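Local coordinates for type IV pilus assembly protein PilF (Thermus thermophilus HB8, PDB 5OIU), which probably uses ATP hydrolysis to power type IVa pilus assembly, working as a hexameric motor of the P-loop secretion-ATPase family, at residues 201-204 / 205-209; 222-225 / 226-230; 252-255 / 256-260. All coordinates share one frame; numbering follows the deposited sequence.

Overall arrangement
The three interactions lie in series along the P-loop NTPase part of the chain. Interaction 1 is on helix 200-206 and the turn after it. Interaction 2 opens helix 223-235, and interaction 3 closes helix 248-257. The centres of interactions 1 and 2 are 11 Å apart, and those of 2 and 3 are 10 Å apart. The centres of 1 and 3 are 20 Å apart, and the two do not touch, with nearest atoms about 10 Å apart. Interaction 2 is the middle layer. Leu204 and Arg205 pack on Ile228, while Ser223 OG bonds to Met258 O. Interaction 1 borders a second subunit of the hexamer, so the row of helices ends at a subunit interface.

Interaction 1: 201-204 / 205-209; sequences ARAL and RAFLR
The Phe207 ring lies with one face over the backbone of the preceding helical turn. The contact spans helix 200-206 and the turn after it, beside the mixed sheet of the P-loop NTPase fold. Ala203 C sits 3.8 Å above the Phe207 ring plane, and Leu204 CA makes a CH-pi contact, 4.3 Å from the Phe207 ring centroid and 21° off its normal. Both are offset toward the rim. Ala203 O lies over the rim of this same face, 2.9 Å from Phe207 CD1. The rim carbon CD2 of Phe207 meets Leu204 CD1 at 3.7 Å, where the two side chains cross at about a right angle. CG of Phe207 stands anti to the carbonyl carbon (chi1 -72°), and this turns the ring back over Ala203 and Leu204. Ala203 adds an apolar contact, with CB 4.3 Å from Phe207 CE1.

The ring also touches Ile176 and Ile215 on two neighbouring strands, and Leu204 packs on Ile215 and Val217. Leu99 of a second subunit packs on the ring, and Arg209 forms a salt bridge to Asp80 of that subunit, so this end of the contact belongs to an interface of the hexamer.

Backbone bonds hold the turn together. Arg205 N donates to Ala201 O, and Ala206 N reaches Arg202 O at 3.3 Å. Phe207 N donates to Ala203 O at 3.0 Å.

Interaction 2: 222-225 / 226-230; sequences DSET and AKIAT
Ile228 folds over the carbonyl oxygen of Glu224 one turn earlier. Its CG1 lies 3.3 Å from Glu224 O, and its CD1 is close to the same atom. The contact is the first turns of helix 223-235, the helix of a beta-alpha-beta unit between strands 214-217 and 238-243. Asp222 is the N-cap.

The tight part is the cap and the buried Thr225, Ala226, Ile228 and Ala229. Asp222 OD1 accepts two bonds from Thr225: from N at 2.7 Å, nearly along the C-O axis, and from OG1 at 2.8 Å, on the syn side but 31° out of the carboxylate plane. OG1 of Thr225 stands beside its own backbone N (chi1 -65°), which lets both donors reach one oxygen. The two bonds should fix the rotation of the carboxylate and of the Thr225 side chain. CB of Ala226 lies 3.6 Å from Ser223 O, and the residue also packs on Ile220 and Val260. Ala226 N donates to Asp222 O, and Ala229 N to Thr225 O at 2.8 Å.

The other side is looser. Ser223 and Glu224 are exposed, though Ser223 OG bonds to Met258 O. Glu224 OE2 makes a long, weak ion pair with Arg205. Lys227 bends off the turn beyond CB, and its chain packs on Glu261.

Deeper along the helix, Ala226 O takes two donors from opposite faces of its plane: Thr230 N at 3.0 Å and Thr230 OG1 at 2.8 Å.

Interaction 3: 252-255 / 256-260; sequences ITRL and DEMGV
Arg254 reaches forward along the last turn of helix 248-257 to lie between Glu257 and Met258. Its CB starts out away from residues 256-260. CG is anti to the backbone N (chi1 -175°), and a bend at chi2 (64°) then carries the chain back toward the helix end. CD meets Glu257 OE2 at 3.4 Å. NE faces the same oxygen, and the Arg254 NE to Glu257 OE2 distance of 3.7 Å makes a long salt bridge. OE2 comes in at the edge of the guanidinium, near its plane, while the carboxylate plane is turned 62° from it. Farther out, CZ lies 4.1 Å from Met258 SD, which sits over one face and is offset toward the rim. At the tip, NH2 of Arg254 meets Met258 CE at 3.8 Å. With an alanine here, Glu257 OE2 is likely to lose its charged mate, and the end of Met258 the flat group beside it.

The helix closes in a Schellman motif. Val260 N donates to Leu255 O at 3.1 Å, and Gly259 N donates to Asp256 O at 3.2 Å. The positive phi of Gly259 would jam a side chain against the preceding carbonyl oxygen, which calls for glycine. Beyond it, Val260 CG2 packs against Leu255 CD2 at 3.9 Å, and both residues touch Ala226 and Ile265.

The chemistry is thus divided. Leu255 and Val260 bury an apolar pair, while Arg254 and Glu257 keep a long charge pair whose attraction is probably weaker than that of a close salt bridge.

Interaction 1: 201-204 / 205-209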
loop_
_atom_site.group_PDB
_atom_site.type_symbol
_atom_site.label_atom_id
_atom_site.label_comp_id
_atom_site.label_asym_id
_atom_site.label_seq_id
_atom_site.Cartn_x
_atom_site.Cartn_y
_atom_site.Cartn_z
ATOM N N ALA C 201 21.743 -18.084 -4.663
ATOM C CA ALA C 201 22.362 -16.830 -4.250
ATOM C C ALA C 201 23.852 -17.000 -4.041
ATOM O O ALA C 201 24.638 -16.156 -4.473
ATOM C CB ALA C 201 21.710 -16.297 -2.970
ATOM N N ARG C 202 24.260 -18.079 -3.372
ATOM C CA ARG C 202 25.676 -18.257 -3.073
ATOM C C ARG C 202 26.490 -18.445 -4.350
ATOM O O ARG C 202 27.577 -17.867 -4.488
ATOM C CB ARG C 202 25.869 -19.439 -2.128
ATOM C CG ARG C 202 27.320 -19.850 -1.945
ATOM C CD ARG C 202 28.064 -18.875 -1.050
ATOM N NE ARG C 202 29.418 -19.339 -0.744
ATOM C CZ ARG C 202 29.695 -20.378 0.043
ATOM N NH1 ARG C 202 28.711 -21.068 0.623
ATOM N NH2 ARG C 202 30.962 -20.724 0.257
ATOM N N ALA C 203 25.967 -19.223 -5.307
ATOM C CA ALA C 203 26.624 -19.346 -6.607
ATOM C C ALA C 203 26.644 -18.013 -7.351
ATOM O O ALA C 203 27.677 -17.609 -7.895
ATOM C CB ALA C 203 25.929 -20.415 -7.448
ATOM N N LEU C 204 25.509 -17.313 -7.385
ATOM C CA LEU C 204 25.412 -16.100 -8.192
ATOM C C LEU C 204 26.383 -15.029 -7.692
ATOM O O LEU C 204 26.984 -14.293 -8.490
ATOM C CB LEU C 204 23.969 -15.592 -8.178
ATOM C CG LEU C 204 23.490 -14.551 -9.195
ATOM C CD1 LEU C 204 24.013 -14.898 -10.567
ATOM C CD2 LEU C 204 21.959 -14.423 -9.201
ATOM N N ARG C 205 26.566 -14.941 -6.373
ATOM C CA ARG C 205 27.524 -13.996 -5.813
ATOM C C ARG C 205 28.958 -14.360 -6.199
ATOM O O ARG C 205 29.777 -13.480 -6.491
ATOM C CB ARG C 205 27.371 -13.941 -4.294
ATOM C CG ARG C 205 27.795 -12.627 -3.695
ATOM C CD ARG C 205 27.363 -12.527 -2.213
ATOM N NE ARG C 205 26.003 -12.019 -1.957
ATOM C CZ ARG C 205 25.540 -10.821 -2.335
ATOM N NH1 ARG C 205 26.314 -9.980 -3.037
ATOM N NH2 ARG C 205 24.284 -10.464 -2.021
ATOM N N ALA C 206 29.283 -15.649 -6.211
ATOM C CA ALA C 206 30.602 -16.051 -6.674
ATOM C C ALA C 206 30.826 -15.635 -8.127
ATOM O O ALA C 206 31.933 -15.229 -8.503
ATOM C CB ALA C 206 30.767 -17.554 -6.500
ATOM N N PHE C 207 29.765 -15.677 -8.944
ATOM C CA PHE C 207 29.857 -15.310 -10.354
ATOM C C PHE C 207 30.435 -13.924 -10.571
ATOM O O PHE C 207 30.964 -13.652 -11.654
ATOM C CB PHE C 207 28.486 -15.348 -11.011
ATOM C CG PHE C 207 27.957 -16.719 -11.225
ATOM C CD1 PHE C 207 28.599 -17.819 -10.686
ATOM C CD2 PHE C 207 26.797 -16.904 -11.959
ATOM C CE1 PHE C 207 28.113 -19.071 -10.869
ATOM C CE2 PHE C 207 26.295 -18.184 -12.154
ATOM C CZ PHE C 207 26.966 -19.264 -11.611
ATOM N N LEU C 208 30.341 -13.037 -9.578
ATOM C CA LEU C 208 30.833 -11.676 -9.772
ATOM C C LEU C 208 32.359 -11.607 -9.818
ATOM O O LEU C 208 32.908 -10.635 -10.351
ATOM C CB LEU C 208 30.257 -10.765 -8.685
ATOM C CG LEU C 208 28.736 -10.671 -8.893
ATOM C CD1 LEU C 208 28.105 -9.624 -7.994
ATOM C CD2 LEU C 208 28.420 -10.405 -10.380
ATOM N N ARG C 209 33.061 -12.619 -9.307
ATOM C CA ARG C 209 34.513 -12.666 -9.405
ATOM C C ARG C 209 34.988 -13.664 -10.450
ATOM O O ARG C 209 36.156 -14.049 -10.448
ATOM C CB ARG C 209 35.121 -12.977 -8.040
ATOM C CG ARG C 209 35.258 -11.713 -7.210
ATOM C CD ARG C 209 35.983 -11.933 -5.893
ATOM N NE ARG C 209 35.068 -12.340 -4.837
ATOM C CZ ARG C 209 34.402 -11.487 -4.065
ATOM N NH1 ARG C 209 34.549 -10.178 -4.242
ATOM N NH2 ARG C 209 33.581 -11.946 -3.124
#

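Interaction 2: 222-225 / 226-230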
loop_
_atom_site.group_PDB
_atom_site.type_symbol
_atom_site.label_atom_id
_atom_site.label_comp_id
_atom_site.label_asym_id
_atom_site.label_seq_id
_atom_site.Cartn_x
_atom_site.Cartn_y
_atom_site.Cartn_z
ATOM N N ASP C 222 14.002 -16.534 -4.996
ATOM C CA ASP C 222 14.100 -15.975 -3.662
ATOM C C ASP C 222 14.536 -14.528 -3.802
ATOM O O ASP C 222 14.901 -14.078 -4.892
ATOM C CB ASP C 222 15.023 -16.806 -2.751
ATOM C CG ASP C 222 16.444 -16.903 -3.263
ATOM O OD1 ASP C 222 17.093 -15.858 -3.516
ATOM O OD2 ASP C 222 16.925 -18.051 -3.374
ATOM N N SER C 223 14.453 -13.794 -2.715
ATOM C CA SER C 223 14.786 -12.403 -2.724
ATOM C C SER C 223 16.259 -12.104 -2.980
ATOM O O SER C 223 16.553 -11.373 -3.851
ATOM C CB SER C 223 14.238 -11.723 -1.479
ATOM O OG SER C 223 12.832 -11.750 -1.487
ATOM N N GLU C 224 17.169 -12.687 -2.219
ATOM C CA GLU C 224 18.607 -12.496 -2.421
ATOM C C GLU C 224 19.011 -12.704 -3.878
ATOM O O GLU C 224 19.804 -11.923 -4.431
ATOM C CB GLU C 224 19.385 -13.448 -1.506
ATOM C CG GLU C 224 20.596 -12.834 -0.818
ATOM C CD GLU C 224 20.275 -11.481 -0.143
ATOM O OE1 GLU C 224 19.120 -11.294 0.337
ATOM O OE2 GLU C 224 21.181 -10.602 -0.091
ATOM N N THR C 225 18.451 -13.740 -4.521
ATOM C CA THR C 225 18.771 -14.025 -5.916
ATOM C C THR C 225 18.249 -12.937 -6.841
ATOM O O THR C 225 18.958 -12.503 -7.757
ATOM C CB THR C 225 18.204 -15.389 -6.332
ATOM O OG1 THR C 225 18.852 -16.434 -5.579
ATOM C CG2 THR C 225 18.392 -15.621 -7.824
ATOM N N ALA C 226 17.012 -12.482 -6.622
ATOM C CA ALA C 226 16.482 -11.400 -7.444
ATOM C C ALA C 226 17.334 -10.143 -7.304
ATOM O O ALA C 226 17.562 -9.421 -8.281
ATOM C CB ALA C 226 15.027 -11.106 -7.075
ATOM N N LYS C 227 17.820 -9.864 -6.098
ATOM C CA LYS C 227 18.580 -8.636 -5.921
ATOM C C LYS C 227 19.962 -8.760 -6.553
ATOM O O LYS C 227 20.402 -7.849 -7.262
ATOM C CB LYS C 227 18.654 -8.262 -4.436
ATOM C CG LYS C 227 17.753 -7.063 -4.035
ATOM C CD LYS C 227 18.345 -5.685 -4.506
ATOM C CE LYS C 227 17.341 -4.495 -4.416
ATOM N NZ LYS C 227 17.477 -3.526 -5.543
ATOM N N ILE C 228 20.639 -9.898 -6.368
ATOM C CA ILE C 228 21.948 -10.082 -7.006
ATOM C C ILE C 228 21.815 -10.110 -8.527
ATOM O O ILE C 228 22.634 -9.533 -9.248
ATOM C CB ILE C 228 22.644 -11.349 -6.481
ATOM C CG1 ILE C 228 22.941 -11.213 -4.990
ATOM C CG2 ILE C 228 23.915 -11.609 -7.245
ATOM C CD1 ILE C 228 23.278 -12.499 -4.341
ATOM N N ALA C 229 20.774 -10.758 -9.044
ATOM C CA ALA C 229 20.605 -10.786 -10.492
ATOM C C ALA C 229 20.357 -9.388 -11.042
ATOM O O ALA C 229 20.908 -9.028 -12.087
ATOM C CB ALA C 229 19.473 -11.739 -10.876
ATOM N N THR C 230 19.549 -8.573 -10.349
ATOM C CA THR C 230 19.340 -7.200 -10.808
ATOM C C THR C 230 20.625 -6.389 -10.701
ATOM O O THR C 230 20.944 -5.597 -11.593
ATOM C CB THR C 230 18.224 -6.520 -10.011
ATOM O OG1 THR C 230 17.052 -7.331 -10.029
ATOM C CG2 THR C 230 17.879 -5.169 -10.617
#

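Interaction 3: 252-255 / 256-260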
loop_
_atom_site.group_PDB
_atom_site.type_symbol
_atom_site.label_atom_id
_atom_site.label_comp_id
_atom_site.label_asym_id
_atom_site.label_seq_id
_atom_site.Cartn_x
_atom_site.Cartn_y
_atom_site.Cartn_z
ATOM N N ILE C 252 7.352 -7.647 -13.612
ATOM C CA ILE C 252 7.814 -6.426 -12.959
ATOM C C ILE C 252 7.295 -6.372 -11.530
ATOM O O ILE C 252 8.045 -6.120 -10.582
ATOM C CB ILE C 252 7.364 -5.185 -13.756
ATOM C CG1 ILE C 252 7.970 -5.178 -15.153
ATOM C CG2 ILE C 252 7.706 -3.904 -13.010
ATOM C CD1 ILE C 252 7.305 -4.221 -16.070
ATOM N N THR C 253 5.991 -6.594 -11.364
ATOM C CA THR C 253 5.395 -6.593 -10.036
ATOM C C THR C 253 6.036 -7.643 -9.148
ATOM O O THR C 253 6.289 -7.395 -7.965
ATOM C CB THR C 253 3.894 -6.827 -10.146
ATOM O OG1 THR C 253 3.323 -5.757 -10.901
ATOM C CG2 THR C 253 3.260 -6.866 -8.765
ATOM N N ARG C 254 6.339 -8.810 -9.708
ATOM C CA ARG C 254 6.883 -9.893 -8.898
ATOM C C ARG C 254 8.309 -9.587 -8.413
ATOM O O ARG C 254 8.696 -9.995 -7.308
ATOM C CB ARG C 254 6.834 -11.186 -9.696
ATOM C CG ARG C 254 7.272 -12.355 -8.900
ATOM C CD ARG C 254 6.316 -12.593 -7.744
ATOM N NE ARG C 254 6.894 -13.433 -6.700
ATOM C CZ ARG C 254 7.366 -14.670 -6.894
ATOM N NH1 ARG C 254 7.349 -15.248 -8.108
ATOM N NH2 ARG C 254 7.866 -15.340 -5.858
ATOM N N LEU C 255 9.116 -8.894 -9.228
ATOM C CA LEU C 255 10.434 -8.456 -8.756
ATOM C C LEU C 255 10.291 -7.455 -7.620
ATOM O O LEU C 255 11.036 -7.505 -6.630
ATOM C CB LEU C 255 11.251 -7.830 -9.896
ATOM C CG LEU C 255 11.937 -8.742 -10.917
ATOM C CD1 LEU C 255 12.498 -7.941 -12.077
ATOM C CD2 LEU C 255 13.031 -9.532 -10.236
ATOM N N ASP C 256 9.332 -6.531 -7.758
ATOM C CA ASP C 256 9.053 -5.561 -6.709
ATOM C C ASP C 256 8.730 -6.252 -5.389
ATOM O O ASP C 256 9.226 -5.839 -4.334
ATOM C CB ASP C 256 7.903 -4.656 -7.164
ATOM C CG ASP C 256 7.659 -3.468 -6.239
ATOM O OD1 ASP C 256 8.343 -3.314 -5.204
ATOM O OD2 ASP C 256 6.770 -2.663 -6.585
ATOM N N GLU C 257 7.927 -7.325 -5.428
ATOM C CA GLU C 257 7.566 -8.002 -4.187
ATOM C C GLU C 257 8.730 -8.763 -3.582
ATOM O O GLU C 257 8.777 -8.949 -2.360
ATOM C CB GLU C 257 6.406 -8.969 -4.399
ATOM C CG GLU C 257 5.340 -8.470 -5.314
ATOM C CD GLU C 257 4.328 -9.550 -5.640
ATOM O OE1 GLU C 257 3.205 -9.196 -6.066
ATOM O OE2 GLU C 257 4.653 -10.748 -5.454
ATOM N N MET C 258 9.671 -9.180 -4.388
ATOM C CA MET C 258 10.775 -9.895 -3.844
ATOM C C MET C 258 11.805 -8.991 -3.195
ATOM O O MET C 258 12.748 -9.460 -2.619
ATOM C CB MET C 258 11.378 -10.821 -4.869
ATOM C CG MET C 258 10.422 -11.874 -5.352
ATOM S SD MET C 258 10.945 -12.731 -6.824
ATOM C CE MET C 258 11.492 -14.247 -6.129
ATOM N N GLY C 259 11.597 -7.692 -3.278
ATOM C CA GLY C 259 12.462 -6.729 -2.643
ATOM C C GLY C 259 13.417 -6.022 -3.564
ATOM O O GLY C 259 14.364 -5.394 -3.085
ATOM N N VAL C 260 13.213 -6.110 -4.869
ATOM C CA VAL C 260 14.040 -5.364 -5.797
ATOM C C VAL C 260 13.520 -3.939 -5.831
ATOM O O VAL C 260 12.341 -3.717 -6.116
ATOM C CB VAL C 260 14.011 -5.994 -7.191
ATOM C CG1 VAL C 260 15.081 -5.353 -8.063
ATOM C CG2 VAL C 260 14.218 -7.495 -7.088
#